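N-acetyltransferase (Trypanosoma brucei, PDB 3I3G) probably catalyses transfer of the acetyl group of acetyl-CoA to D-glucosamine 6-phosphate, an early step towards UDP-N-acetylglucosamine. Local coordinates at residues A[24-29]-A[66-71]; A[32-37]-A[78-83]; A[38-43]-A[103-108]; A[84-89]-A[96-101]. All blocks are in the same frame, centred on the assembly; numbering follows the deposited sequence. Where two conformers were deposited one is given.

Contact 1: A[24-29]-A[66-71]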
loop_
_atom_site.group_PDB
_atom_site.type_symbol
_atom_site.label_atom_id
_atom_site.label_comp_id
_atom_site.label_asym_id
_atom_site.label_seq_id
_atom_site.Cartn_x
_atom_site.Cartn_y
_atom_site.Cartn_z
ATOM N N ARG A 24 4.005 -9.657 19.198
ATOM C CA ARG A 24 4.275 -8.285 19.604
ATOM C C ARG A 24 4.773 -7.425 18.447
ATOM O O ARG A 24 5.000 -7.918 17.343
ATOM C CB ARG A 24 5.295 -8.263 20.746
ATOM C CG ARG A 24 6.598 -8.984 20.426
ATOM C CD ARG A 24 7.623 -8.792 21.533
ATOM N NE ARG A 24 8.872 -9.495 21.254
ATOM C CZ ARG A 24 9.809 -9.050 20.422
ATOM N NH1 ARG A 24 9.638 -7.902 19.781
ATOM N NH2 ARG A 24 10.916 -9.754 20.228
ATOM N N VAL A 25 4.942 -6.134 18.710
ATOM C CA VAL A 25 5.442 -5.210 17.700
ATOM C C VAL A 25 6.939 -5.399 17.487
ATOM O O VAL A 25 7.676 -5.709 18.424
ATOM C CB VAL A 25 5.173 -3.745 18.091
ATOM C CG1 VAL A 25 3.685 -3.519 18.304
ATOM C CG2 VAL A 25 5.961 -3.377 19.338
ATOM N N LEU A 26 7.381 -5.213 16.247
ATOM C CA LEU A 26 8.790 -5.331 15.903
ATOM C C LEU A 26 9.612 -4.283 16.651
ATOM O O LEU A 26 9.223 -3.119 16.718
ATOM C CB LEU A 26 8.972 -5.152 14.397
ATOM C CG LEU A 26 10.403 -5.174 13.860
ATOM C CD1 LEU A 26 10.971 -6.578 13.938
ATOM C CD2 LEU A 26 10.438 -4.663 12.431
ATOM N N GLU A 27 10.744 -4.697 17.214
ATOM C CA GLU A 27 11.645 -3.749 17.868
ATOM C C GLU A 27 13.083 -3.848 17.360
ATOM O O GLU A 27 13.456 -4.816 16.696
ATOM C CB GLU A 27 11.577 -3.867 19.395
ATOM C CG GLU A 27 11.431 -5.279 19.929
ATOM C CD GLU A 27 10.864 -5.304 21.338
ATOM O OE1 GLU A 27 11.120 -6.277 22.076
ATOM O OE2 GLU A 27 10.161 -4.342 21.711
ATOM N N GLU A 28 13.881 -2.832 17.672
ATOM C CA GLU A 28 15.224 -2.705 17.115
ATOM C C GLU A 28 16.078 -3.955 17.317
ATOM O O GLU A 28 16.856 -4.329 16.440
ATOM C CB GLU A 28 15.928 -1.472 17.691
ATOM C CG GLU A 28 17.174 -1.057 16.927
ATOM C CD GLU A 28 17.734 0.272 17.395
ATOM O OE1 GLU A 28 17.100 0.920 18.255
ATOM O OE2 GLU A 28 18.807 0.670 16.899
ATOM N N SER A 29 15.931 -4.603 18.468
ATOM C CA SER A 29 16.721 -5.797 18.770
ATOM C C SER A 29 16.337 -6.990 17.892
ATOM O O SER A 29 17.054 -7.990 17.849
ATOM C CB SER A 29 16.590 -6.170 20.249
ATOM O OG SER A 29 17.001 -5.100 21.085
ATOM N N THR A 66 4.574 -3.258 12.191
ATOM C CA THR A 66 4.992 -4.633 11.952
ATOM C C THR A 66 4.824 -5.481 13.207
ATOM O O THR A 66 5.394 -5.178 14.256
ATOM C CB THR A 66 6.454 -4.714 11.472
ATOM O OG1 THR A 66 6.610 -3.941 10.274
ATOM C CG2 THR A 66 6.839 -6.159 11.187
ATOM N N LYS A 67 4.030 -6.539 13.092
ATOM C CA LYS A 67 3.844 -7.477 14.188
ATOM C C LYS A 67 4.650 -8.734 13.902
ATOM O O LYS A 67 4.708 -9.195 12.763
ATOM C CB LYS A 67 2.365 -7.826 14.358
ATOM C CG LYS A 67 1.467 -6.623 14.599
ATOM C CD LYS A 67 1.885 -5.861 15.848
ATOM C CE LYS A 67 1.617 -6.665 17.109
ATOM N NZ LYS A 67 0.161 -6.759 17.412
ATOM N N VAL A 68 5.279 -9.284 14.935
ATOM C CA VAL A 68 6.107 -10.469 14.766
ATOM C C VAL A 68 5.812 -11.520 15.827
ATOM O O VAL A 68 5.380 -11.202 16.935
ATOM C CB VAL A 68 7.608 -10.123 14.842
ATOM C CG1 VAL A 68 7.994 -9.169 13.726
ATOM C CG2 VAL A 68 7.945 -9.531 16.204
ATOM N N PHE A 69 6.043 -12.778 15.472
ATOM C CA PHE A 69 6.068 -13.848 16.453
ATOM C C PHE A 69 7.513 -14.092 16.854
ATOM O O PHE A 69 8.386 -14.246 15.998
ATOM C CB PHE A 69 5.446 -15.128 15.897
ATOM C CG PHE A 69 3.978 -15.257 16.181
ATOM C CD1 PHE A 69 3.533 -15.523 17.465
ATOM C CD2 PHE A 69 3.046 -15.117 15.167
ATOM C CE1 PHE A 69 2.183 -15.644 17.733
ATOM C CE2 PHE A 69 1.696 -15.238 15.430
ATOM C CZ PHE A 69 1.264 -15.501 16.715
ATOM N N CYS A 70 7.762 -14.116 18.158
ATOM C CA CYS A 70 9.113 -14.292 18.669
ATOM C C CYS A 70 9.194 -15.476 19.623
ATOM O O CYS A 70 8.361 -15.626 20.517
ATOM C CB CYS A 70 9.580 -13.016 19.377
ATOM S SG CYS A 70 11.169 -13.152 20.242
ATOM N N HIS A 71 10.194 -16.324 19.415
ATOM C CA HIS A 71 10.514 -17.364 20.379
ATOM C C HIS A 71 11.251 -16.702 21.538
ATOM O O HIS A 71 12.465 -16.505 21.486
ATOM C CB HIS A 71 11.376 -18.448 19.734
ATOM C CG HIS A 71 11.673 -19.601 20.641
ATOM N ND1 HIS A 71 12.926 -19.831 21.168
ATOM C CD2 HIS A 71 10.876 -20.585 21.122
ATOM C CE1 HIS A 71 12.889 -20.910 21.930
ATOM N NE2 HIS A 71 11.657 -21.385 21.919
#
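R24 reaches along its neighbouring strand to C70, two residues beyond V68, the residue it pairs with. Its CB leaves the sheet on the same face as the side chain of V68, and CG sits between the backbone N and the carbonyl carbon (chi1 55°). From CG to NE the chain is extended, which carries the guanidinium towards C70. NE comes within 4.1 Å of C70 CB and also forms a salt bridge with E22. At the tip, R24 NH2 makes a weak hydrogen bond to C70 SG, 3.4 Å long and bent to 140° at the hydrogen. R24 NH1 turns the other way, to a salt bridge with D30, while E27 OE1 lies 3.2 Å from R24 NH1 but well above the guanidinium plane, so that this second pairing rests on charge alone.

The backbone here is the edge, within this chain, of the mixed GNAT sheet, where strand 21-25 pairs antiparallel with strand 65-71. R24 and V68 form a hydrogen-bonded pair, with V68 N 2.8 Å from R24 O and R24 N 3.1 Å from V68 O. One residue on, V25 and K67 are a non-hydrogen-bonded pair; V25 CG1 lies 3.8 Å from K67 CD on the bent lysine chain, whose NZ goes on to D120. The chain then leaves the strand, yet L26 N still bonds to T66 O at 2.8 Å. The side chains of L26 and T66 run alongside each other, and L26 CD1 meets V68 CG1 at 4.0 Å; L26 also touches L31 and H34 of helix 31-38.

Contact 2: A[32-37]-A[78-83]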
loop_
_atom_site.group_PDB
_atom_site.type_symbol
_atom_site.label_atom_id
_atom_site.label_comp_id
_atom_site.label_asym_id
_atom_site.label_seq_id
_atom_site.Cartn_x
_atom_site.Cartn_y
_atom_site.Cartn_z
ATOM N N SER A 32 17.807 -7.819 12.854
ATOM C CA SER A 32 18.682 -8.768 12.170
ATOM C C SER A 32 17.996 -10.116 11.963
ATOM O O SER A 32 18.013 -10.668 10.864
ATOM C CB SER A 32 19.991 -8.952 12.941
ATOM O OG SER A 32 19.761 -9.549 14.206
ATOM N N SER A 33 17.398 -10.644 13.026
ATOM C CA SER A 33 16.693 -11.920 12.945
ATOM C C SER A 33 15.496 -11.799 12.010
ATOM O O SER A 33 15.140 -12.744 11.305
ATOM C CB SER A 33 16.234 -12.366 14.334
ATOM O OG SER A 33 15.602 -13.631 14.275
ATOM N N HIS A 34 14.881 -10.622 12.013
ATOM C CA HIS A 34 13.728 -10.341 11.169
ATOM C C HIS A 34 14.105 -10.399 9.689
ATOM O O HIS A 34 13.370 -10.958 8.873
ATOM C CB HIS A 34 13.150 -8.969 11.526
ATOM C CG HIS A 34 11.881 -8.638 10.805
ATOM N ND1 HIS A 34 11.799 -7.633 9.865
ATOM C CD2 HIS A 34 10.640 -9.173 10.891
ATOM C CE1 HIS A 34 10.565 -7.566 9.401
ATOM N NE2 HIS A 34 9.841 -8.489 10.006
ATOM N N LEU A 35 15.255 -9.823 9.348
ATOM C CA LEU A 35 15.726 -9.822 7.967
ATOM C C LEU A 35 15.954 -11.246 7.475
ATOM O O LEU A 35 15.663 -11.574 6.324
ATOM C CB LEU A 35 17.019 -9.011 7.838
ATOM C CG LEU A 35 17.671 -8.993 6.454
ATOM C CD1 LEU A 35 16.703 -8.459 5.410
ATOM C CD2 LEU A 35 18.949 -8.172 6.473
ATOM N N GLU A 36 16.481 -12.089 8.357
ATOM C CA GLU A 36 16.725 -13.488 8.033
ATOM C C GLU A 36 15.415 -14.190 7.687
ATOM O O GLU A 36 15.335 -14.944 6.716
ATOM C CB GLU A 36 17.413 -14.187 9.207
ATOM C CG GLU A 36 17.823 -15.622 8.934
ATOM C CD GLU A 36 18.719 -16.179 10.021
ATOM O OE1 GLU A 36 19.013 -17.391 9.990
ATOM O OE2 GLU A 36 19.130 -15.400 10.907
ATOM N N LEU A 37 14.386 -13.929 8.487
ATOM C CA LEU A 37 13.062 -14.484 8.237
ATOM C C LEU A 37 12.542 -14.058 6.868
ATOM O O LEU A 37 12.064 -14.885 6.090
ATOM C CB LEU A 37 12.083 -14.040 9.326
ATOM C CG LEU A 37 10.620 -14.453 9.145
ATOM C CD1 LEU A 37 10.466 -15.960 9.263
ATOM C CD2 LEU A 37 9.739 -13.749 10.162
ATOM N N VAL A 78 10.162 -15.725 14.105
ATOM C CA VAL A 78 9.680 -16.835 13.289
ATOM C C VAL A 78 8.404 -16.504 12.520
ATOM O O VAL A 78 7.854 -17.356 11.821
ATOM C CB VAL A 78 9.431 -18.089 14.149
ATOM C CG1 VAL A 78 10.727 -18.544 14.804
ATOM C CG2 VAL A 78 8.366 -17.809 15.196
ATOM N N GLY A 79 7.937 -15.266 12.648
ATOM C CA GLY A 79 6.743 -14.827 11.935
ATOM C C GLY A 79 6.644 -13.317 11.870
ATOM O O GLY A 79 7.004 -12.624 12.821
ATOM N N SER A 80 6.158 -12.804 10.745
ATOM C CA SER A 80 6.014 -11.364 10.578
ATOM C C SER A 80 4.904 -10.998 9.600
ATOM O O SER A 80 4.644 -11.717 8.634
ATOM C CB SER A 80 7.333 -10.742 10.116
ATOM O OG SER A 80 7.215 -9.333 9.997
ATOM N N ALA A 81 4.261 -9.866 9.864
ATOM C CA ALA A 81 3.255 -9.306 8.970
ATOM C C ALA A 81 3.158 -7.810 9.237
ATOM O O ALA A 81 3.151 -7.382 10.389
ATOM C CB ALA A 81 1.912 -9.979 9.191
ATOM N N SER A 82 3.091 -7.016 8.173
ATOM C CA SER A 82 3.078 -5.563 8.317
ATOM C C SER A 82 1.749 -4.954 7.885
ATOM O O SER A 82 1.054 -5.497 7.027
ATOM C CB SER A 82 4.232 -4.934 7.535
ATOM O OG SER A 82 5.483 -5.310 8.086
ATOM N N LEU A 83 1.406 -3.819 8.487
ATOM C CA LEU A 83 0.139 -3.155 8.209
ATOM C C LEU A 83 0.336 -1.672 7.909
ATOM O O LEU A 83 0.987 -0.953 8.667
ATOM C CB LEU A 83 -0.819 -3.320 9.391
ATOM C CG LEU A 83 -2.173 -2.624 9.257
ATOM C CD1 LEU A 83 -2.955 -3.200 8.088
ATOM C CD2 LEU A 83 -2.975 -2.734 10.549
#
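H34 and S80 supply the polar part of this contact. NE2 of H34 and OG of S80 are 2.8 Å apart in a nearly straight hydrogen bond (162°) whose proton could belong to either partner. The hydroxyl meets the imidazole at its edge, in the ring plane. CG of H34 stands anti to the backbone N (chi1 -174°), which swings the ring off the helix and toward the sheet. A further ring, F89 of the second subunit, meets the same imidazole with its plane turned steeply against it.

Helix 31-38 lies across the GNAT sheet here: the axes of 32-37 and 78-83 pass 8.7 Å apart and nearly perpendicular, at 86°. The strand itself is uneven, because V78 and G79 both face F69 in a classic beta bulge.

Apolar packing falls to L37, which sets both methyls against the backbone of that bulge. Its CD2 lies 3.4 Å from G79 N and 3.9 Å from S80 CB. The other branch, L37 CD1, rests 3.9 Å from V78 C. V103 and D105, on the next strand and the turn after it, also touch the leucine.

Contact 3: A[38-43]-A[103-108]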
loop_
_atom_site.group_PDB
_atom_site.type_symbol
_atom_site.label_atom_id
_atom_site.label_comp_id
_atom_site.label_asym_id
_atom_site.label_seq_id
_atom_site.Cartn_x
_atom_site.Cartn_y
_atom_site.Cartn_z
ATOM N N LEU A 38 12.636 -12.765 6.579
ATOM C CA LEU A 38 12.148 -12.231 5.311
ATOM C C LEU A 38 12.836 -12.900 4.123
ATOM O O LEU A 38 12.321 -12.879 3.006
ATOM C CB LEU A 38 12.330 -10.713 5.255
ATOM C CG LEU A 38 11.477 -9.896 6.231
ATOM C CD1 LEU A 38 11.866 -8.424 6.194
ATOM C CD2 LEU A 38 9.999 -10.068 5.930
ATOM N N GLY A 39 13.999 -13.490 4.372
ATOM C CA GLY A 39 14.728 -14.209 3.331
ATOM C C GLY A 39 13.909 -15.345 2.749
ATOM O O GLY A 39 14.181 -15.818 1.645
ATOM N N HIS A 40 12.901 -15.785 3.493
ATOM C CA HIS A 40 12.041 -16.876 3.046
ATOM C C HIS A 40 10.953 -16.384 2.098
ATOM O O HIS A 40 10.337 -17.175 1.383
ATOM C CB HIS A 40 11.405 -17.584 4.245
ATOM C CG HIS A 40 12.395 -18.250 5.148
ATOM N ND1 HIS A 40 12.933 -19.488 4.876
ATOM C CD2 HIS A 40 12.945 -17.848 6.318
ATOM C CE1 HIS A 40 13.774 -19.822 5.840
ATOM N NE2 HIS A 40 13.798 -18.845 6.729
ATOM N N LEU A 41 10.744 -15.091 2.026
ATOM C CA LEU A 41 9.701 -14.541 1.237
ATOM C C LEU A 41 10.253 -13.985 -0.054
ATOM O O LEU A 41 9.634 -14.077 -1.052
ATOM C CB LEU A 41 9.000 -13.437 1.999
ATOM C CG LEU A 41 7.868 -12.666 1.321
ATOM C CD1 LEU A 41 6.687 -13.559 1.124
ATOM C CD2 LEU A 41 7.443 -11.420 2.082
ATOM N N THR A 42 11.398 -13.333 0.031
ATOM C CA THR A 42 11.992 -12.727 -1.152
ATOM C C THR A 42 13.474 -12.438 -0.953
ATOM O O THR A 42 14.040 -12.719 0.104
ATOM C CB THR A 42 11.265 -11.421 -1.533
ATOM O OG1 THR A 42 11.724 -10.968 -2.813
ATOM C CG2 THR A 42 11.521 -10.341 -0.495
ATOM N N GLU A 43 14.095 -11.882 -1.986
ATOM C CA GLU A 43 15.504 -11.524 -1.946
ATOM C C GLU A 43 15.784 -10.607 -0.757
ATOM O O GLU A 43 15.183 -9.540 -0.636
ATOM C CB GLU A 43 15.891 -10.835 -3.253
ATOM C CG GLU A 43 17.379 -10.744 -3.507
ATOM C CD GLU A 43 17.692 -10.224 -4.896
ATOM O OE1 GLU A 43 16.781 -10.219 -5.752
ATOM O OE2 GLU A 43 18.848 -9.821 -5.129
ATOM N N VAL A 103 5.127 -13.400 6.304
ATOM C CA VAL A 103 6.073 -14.504 6.199
ATOM C C VAL A 103 6.160 -15.299 7.494
ATOM O O VAL A 103 6.212 -14.730 8.584
ATOM C CB VAL A 103 7.481 -14.006 5.814
ATOM C CG1 VAL A 103 8.003 -13.031 6.857
ATOM C CG2 VAL A 103 8.436 -15.183 5.648
ATOM N N VAL A 104 6.172 -16.621 7.366
ATOM C CA VAL A 104 6.300 -17.500 8.519
ATOM C C VAL A 104 7.434 -18.491 8.302
ATOM O O VAL A 104 7.562 -19.074 7.226
ATOM C CB VAL A 104 4.998 -18.275 8.789
ATOM C CG1 VAL A 104 5.228 -19.346 9.844
ATOM C CG2 VAL A 104 3.893 -17.322 9.215
ATOM N N ASP A 105 8.264 -18.670 9.322
ATOM C CA ASP A 105 9.352 -19.630 9.245
ATOM C C ASP A 105 8.784 -21.012 8.935
ATOM O O ASP A 105 7.852 -21.464 9.596
ATOM C CB ASP A 105 10.142 -19.652 10.554
ATOM C CG ASP A 105 11.349 -20.564 10.489
ATOM O OD1 ASP A 105 12.464 -20.100 10.809
ATOM O OD2 ASP A 105 11.187 -21.742 10.106
ATOM N N PRO A 106 9.342 -21.680 7.913
ATOM C CA PRO A 106 8.875 -22.998 7.494
ATOM C C PRO A 106 8.813 -23.986 8.657
ATOM O O PRO A 106 7.970 -24.883 8.663
ATOM C CB PRO A 106 9.927 -23.444 6.466
ATOM C CG PRO A 106 11.053 -22.462 6.575
ATOM C CD PRO A 106 10.455 -21.198 7.081
ATOM N N SER A 107 9.699 -23.817 9.634
ATOM C CA SER A 107 9.729 -24.697 10.797
ATOM C C SER A 107 8.445 -24.592 11.613
ATOM O O SER A 107 8.111 -25.497 12.377
ATOM C CB SER A 107 10.937 -24.381 11.681
ATOM O OG SER A 107 12.150 -24.683 11.013
ATOM N N TYR A 108 7.728 -23.485 11.446
ATOM C CA TYR A 108 6.494 -23.250 12.191
ATOM C C TYR A 108 5.259 -23.364 11.302
ATOM O O TYR A 108 4.201 -22.823 11.622
ATOM C CB TYR A 108 6.534 -21.880 12.873
ATOM C CG TYR A 108 7.418 -21.847 14.098
ATOM C CD1 TYR A 108 6.874 -21.940 15.371
ATOM C CD2 TYR A 108 8.796 -21.737 13.983
ATOM C CE1 TYR A 108 7.677 -21.917 16.495
ATOM C CE2 TYR A 108 9.608 -21.715 15.103
ATOM C CZ TYR A 108 9.041 -21.804 16.355
ATOM O OH TYR A 108 9.843 -21.782 17.475
HETATM O O HOH W 1 13.944 -17.540 9.835
#
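D105 OD1 takes part in a salt bridge with R76 and also accepts a hydrogen bond from a water 3.1 Å away. That water leans weakly on H40 NE2 at 3.4 Å, bridging the two segments where the imidazole and the carboxylate do not touch directly. Any pull of the carboxylate towards a protonated imidazole would probably be weakened by the charge of R76. The other oxygen, D105 OD2, is met nearly along its C-O bond by S107 N, only 2.6 Å away, closing an Asx turn that fixes how the carboxylate is rotated.

P106 covers one face of the H40 ring. Its CD stands 3.8 Å from the ring centroid and 14° off the normal, a CH-pi contact displaced towards the ND1-CE1 side.

The rest of the packing is aliphatic and centres on V103, whose two methyls part company. CG1, wedged between backbone N and carbonyl carbon (chi1 60°), meets L38 CD2 at 3.7 Å, while CG2 faces L41 CB at 4.1 Å and also touches CB of H40. The loop itself is drawn tight by L38 O, which accepts from both L41 N and T42 N. In the GNAT fold this is the exit of strand 96-104, where the chain turns into the R-G-x-G-x-G signature loop that, as in relatives, probably receives the pyrophosphate of acetyl-CoA.

Contact 4: A[84-89]-A[96-101]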
loop_
_atom_site.group_PDB
_atom_site.type_symbol
_atom_site.label_atom_id
_atom_site.label_comp_id
_atom_site.label_asym_id
_atom_site.label_seq_id
_atom_site.Cartn_x
_atom_site.Cartn_y
_atom_site.Cartn_z
ATOM N N MET A 84 -0.233 -1.225 6.796
ATOM C CA MET A 84 -0.199 0.182 6.424
ATOM C C MET A 84 -1.626 0.704 6.337
ATOM O O MET A 84 -2.387 0.298 5.462
ATOM C CB MET A 84 0.506 0.365 5.080
ATOM C CG MET A 84 1.886 -0.267 5.005
ATOM S SD MET A 84 2.673 -0.024 3.400
ATOM C CE MET A 84 1.418 -0.677 2.301
ATOM N N ILE A 85 -1.991 1.593 7.254
ATOM C CA ILE A 85 -3.337 2.151 7.267
ATOM C C ILE A 85 -3.397 3.462 6.490
ATOM O O ILE A 85 -2.778 4.456 6.873
ATOM C CB ILE A 85 -3.857 2.355 8.700
ATOM C CG1 ILE A 85 -3.969 1.005 9.413
ATOM C CG2 ILE A 85 -5.203 3.060 8.679
ATOM C CD1 ILE A 85 -4.541 1.091 10.814
ATOM N N GLN A 86 -4.145 3.456 5.393
ATOM C CA GLN A 86 -4.219 4.619 4.516
ATOM C C GLN A 86 -5.614 5.234 4.482
ATOM O O GLN A 86 -6.568 4.605 4.021
ATOM C CB GLN A 86 -3.771 4.246 3.104
ATOM C CG GLN A 86 -2.275 4.020 2.975
ATOM C CD GLN A 86 -1.890 3.453 1.626
ATOM O OE1 GLN A 86 -2.647 2.694 1.020
ATOM N NE2 GLN A 86 -0.706 3.817 1.146
ATOM N N PRO A 87 -5.730 6.474 4.972
ATOM C CA PRO A 87 -6.987 7.209 4.934
ATOM C C PRO A 87 -7.338 7.585 3.501
ATOM O O PRO A 87 -6.446 7.887 2.706
ATOM C CB PRO A 87 -6.686 8.474 5.751
ATOM C CG PRO A 87 -5.392 8.206 6.458
ATOM C CD PRO A 87 -4.648 7.260 5.583
ATOM N N LYS A 88 -8.625 7.552 3.172
ATOM C CA LYS A 88 -9.089 7.928 1.842
ATOM C C LYS A 88 -10.032 9.119 1.934
ATOM O O LYS A 88 -10.618 9.372 2.985
ATOM C CB LYS A 88 -9.817 6.757 1.177
ATOM C CG LYS A 88 -9.002 5.480 1.079
ATOM C CD LYS A 88 -7.721 5.706 0.299
ATOM C CE LYS A 88 -7.143 4.392 -0.196
ATOM N NZ LYS A 88 -8.011 3.770 -1.234
ATOM N N PHE A 89 -10.176 9.851 0.834
ATOM C CA PHE A 89 -11.149 10.934 0.777
ATOM C C PHE A 89 -12.544 10.358 0.578
ATOM O O PHE A 89 -13.541 10.947 1.001
ATOM C CB PHE A 89 -10.820 11.905 -0.358
ATOM C CG PHE A 89 -9.538 12.655 -0.158
ATOM C CD1 PHE A 89 -8.428 12.377 -0.936
ATOM C CD2 PHE A 89 -9.442 13.635 0.816
ATOM C CE1 PHE A 89 -7.244 13.067 -0.751
ATOM C CE2 PHE A 89 -8.262 14.328 1.007
ATOM C CZ PHE A 89 -7.162 14.042 0.223
ATOM N N VAL A 96 -8.193 2.360 4.564
ATOM C CA VAL A 96 -8.004 1.014 4.047
ATOM C C VAL A 96 -6.763 0.395 4.680
ATOM O O VAL A 96 -5.695 1.007 4.699
ATOM C CB VAL A 96 -7.838 1.015 2.520
ATOM C CG1 VAL A 96 -7.407 -0.360 2.030
ATOM C CG2 VAL A 96 -9.131 1.453 1.847
ATOM N N GLY A 97 -6.910 -0.817 5.203
ATOM C CA GLY A 97 -5.783 -1.535 5.788
ATOM C C GLY A 97 -5.021 -2.333 4.747
ATOM O O GLY A 97 -5.563 -3.256 4.140
ATOM N N HIS A 98 -3.760 -1.969 4.537
ATOM C CA HIS A 98 -2.905 -2.666 3.586
ATOM C C HIS A 98 -1.954 -3.604 4.318
ATOM O O HIS A 98 -1.050 -3.152 5.019
ATOM C CB HIS A 98 -2.092 -1.666 2.762
ATOM C CG HIS A 98 -2.928 -0.756 1.917
ATOM N ND1 HIS A 98 -3.072 -0.929 0.557
ATOM C CD2 HIS A 98 -3.661 0.336 2.236
ATOM C CE1 HIS A 98 -3.859 0.017 0.076
ATOM N NE2 HIS A 98 -4.230 0.797 1.074
ATOM N N ILE A 99 -2.164 -4.906 4.157
ATOM C CA ILE A 99 -1.278 -5.898 4.756
ATOM C C ILE A 99 -0.140 -6.241 3.801
ATOM O O ILE A 99 -0.367 -6.512 2.622
ATOM C CB ILE A 99 -2.037 -7.175 5.160
ATOM C CG1 ILE A 99 -2.979 -6.880 6.330
ATOM C CG2 ILE A 99 -1.062 -8.284 5.536
ATOM C CD1 ILE A 99 -3.725 -8.097 6.845
ATOM N N GLU A 100 1.084 -6.219 4.320
ATOM C CA GLU A 100 2.273 -6.411 3.500
ATOM C C GLU A 100 3.232 -7.424 4.111
ATOM O O GLU A 100 3.249 -7.627 5.324
ATOM C CB GLU A 100 3.010 -5.079 3.325
ATOM C CG GLU A 100 2.274 -4.053 2.481
ATOM C CD GLU A 100 2.448 -4.292 0.996
ATOM O OE1 GLU A 100 3.531 -4.758 0.586
ATOM O OE2 GLU A 100 1.503 -4.004 0.236
ATOM N N ASP A 101 3.971 -8.092 3.281
ATOM C CA ASP A 101 5.097 -8.869 3.670
ATOM C C ASP A 101 4.762 -9.860 4.789
ATOM O O ASP A 101 5.263 -9.741 5.843
ATOM C CB ASP A 101 6.223 -7.952 4.107
ATOM C CG ASP A 101 6.866 -7.218 2.927
ATOM O OD1 ASP A 101 7.152 -7.805 1.931
ATOM O OD2 ASP A 101 6.973 -6.067 3.039
#
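M84 faces H98 as a hydrogen-bonded antiparallel pair: M84 N lies 2.7 Å from H98 O, and H98 N returns the bond to M84 O at 2.8 Å. The methionine side chain rises on the same face as H98 and crosses it at about a right angle. Its final bend (chi3 -54°) curls the methyl back over the neighbouring strand, where CE touches E100 CG at 3.5 Å and H98 CB at 3.7 Å. M84 O has a second neighbour in the imidazole of H98, which turns an edge to it with the oxygen in the ring plane.

I85 pairs with G97 without hydrogen bonds, its side chain on the opposite face from M84. Q86 closes the pairing with V96: Q86 N to V96 O is 3.0 Å, and V96 N to Q86 O 2.8 Å. The stem of Q86 crosses the H98 ring at about a right angle, its CB 4.0 Å from H98 CD2. Past P87, K88 folds back so that its stem crosses V96, with NZ 4.0 Å from V96 CG2. F89 leaves altogether, to meet H34 of the second subunit.

Backbone bonds thus knit this hairpin within one chain, while its charged ends serve the dimer. The ammonium of K88 is salt-bridged to D101 of the second subunit, and D101 of this chain to K88 of that subunit, a reciprocal arrangement consistent with a charged lysine.

The four contacts follow the GNAT sheet from its outer strand inwards. Contact 1 joins strands 21-25 and 65-71; contact 2, its centre about 7 Å away, lays helix 31-38 on strand 76-86, and contact 3, its centre about 8 Å from that of contact 2, ties the loop after that helix to the end of strand 96-104. Their segments alternate along the chain, so these three interlock the N-terminal part with the sheet. Contact 4 is local, nested inside the loop closed by contact 3, although their centres lie about 23 Å apart, at the two ends of strand 96-104. Strand 76-86 links contacts 2 and 4, and F89 from contact 4 reaches H34 of contact 2 in the partner subunit, coupling fold and dimer.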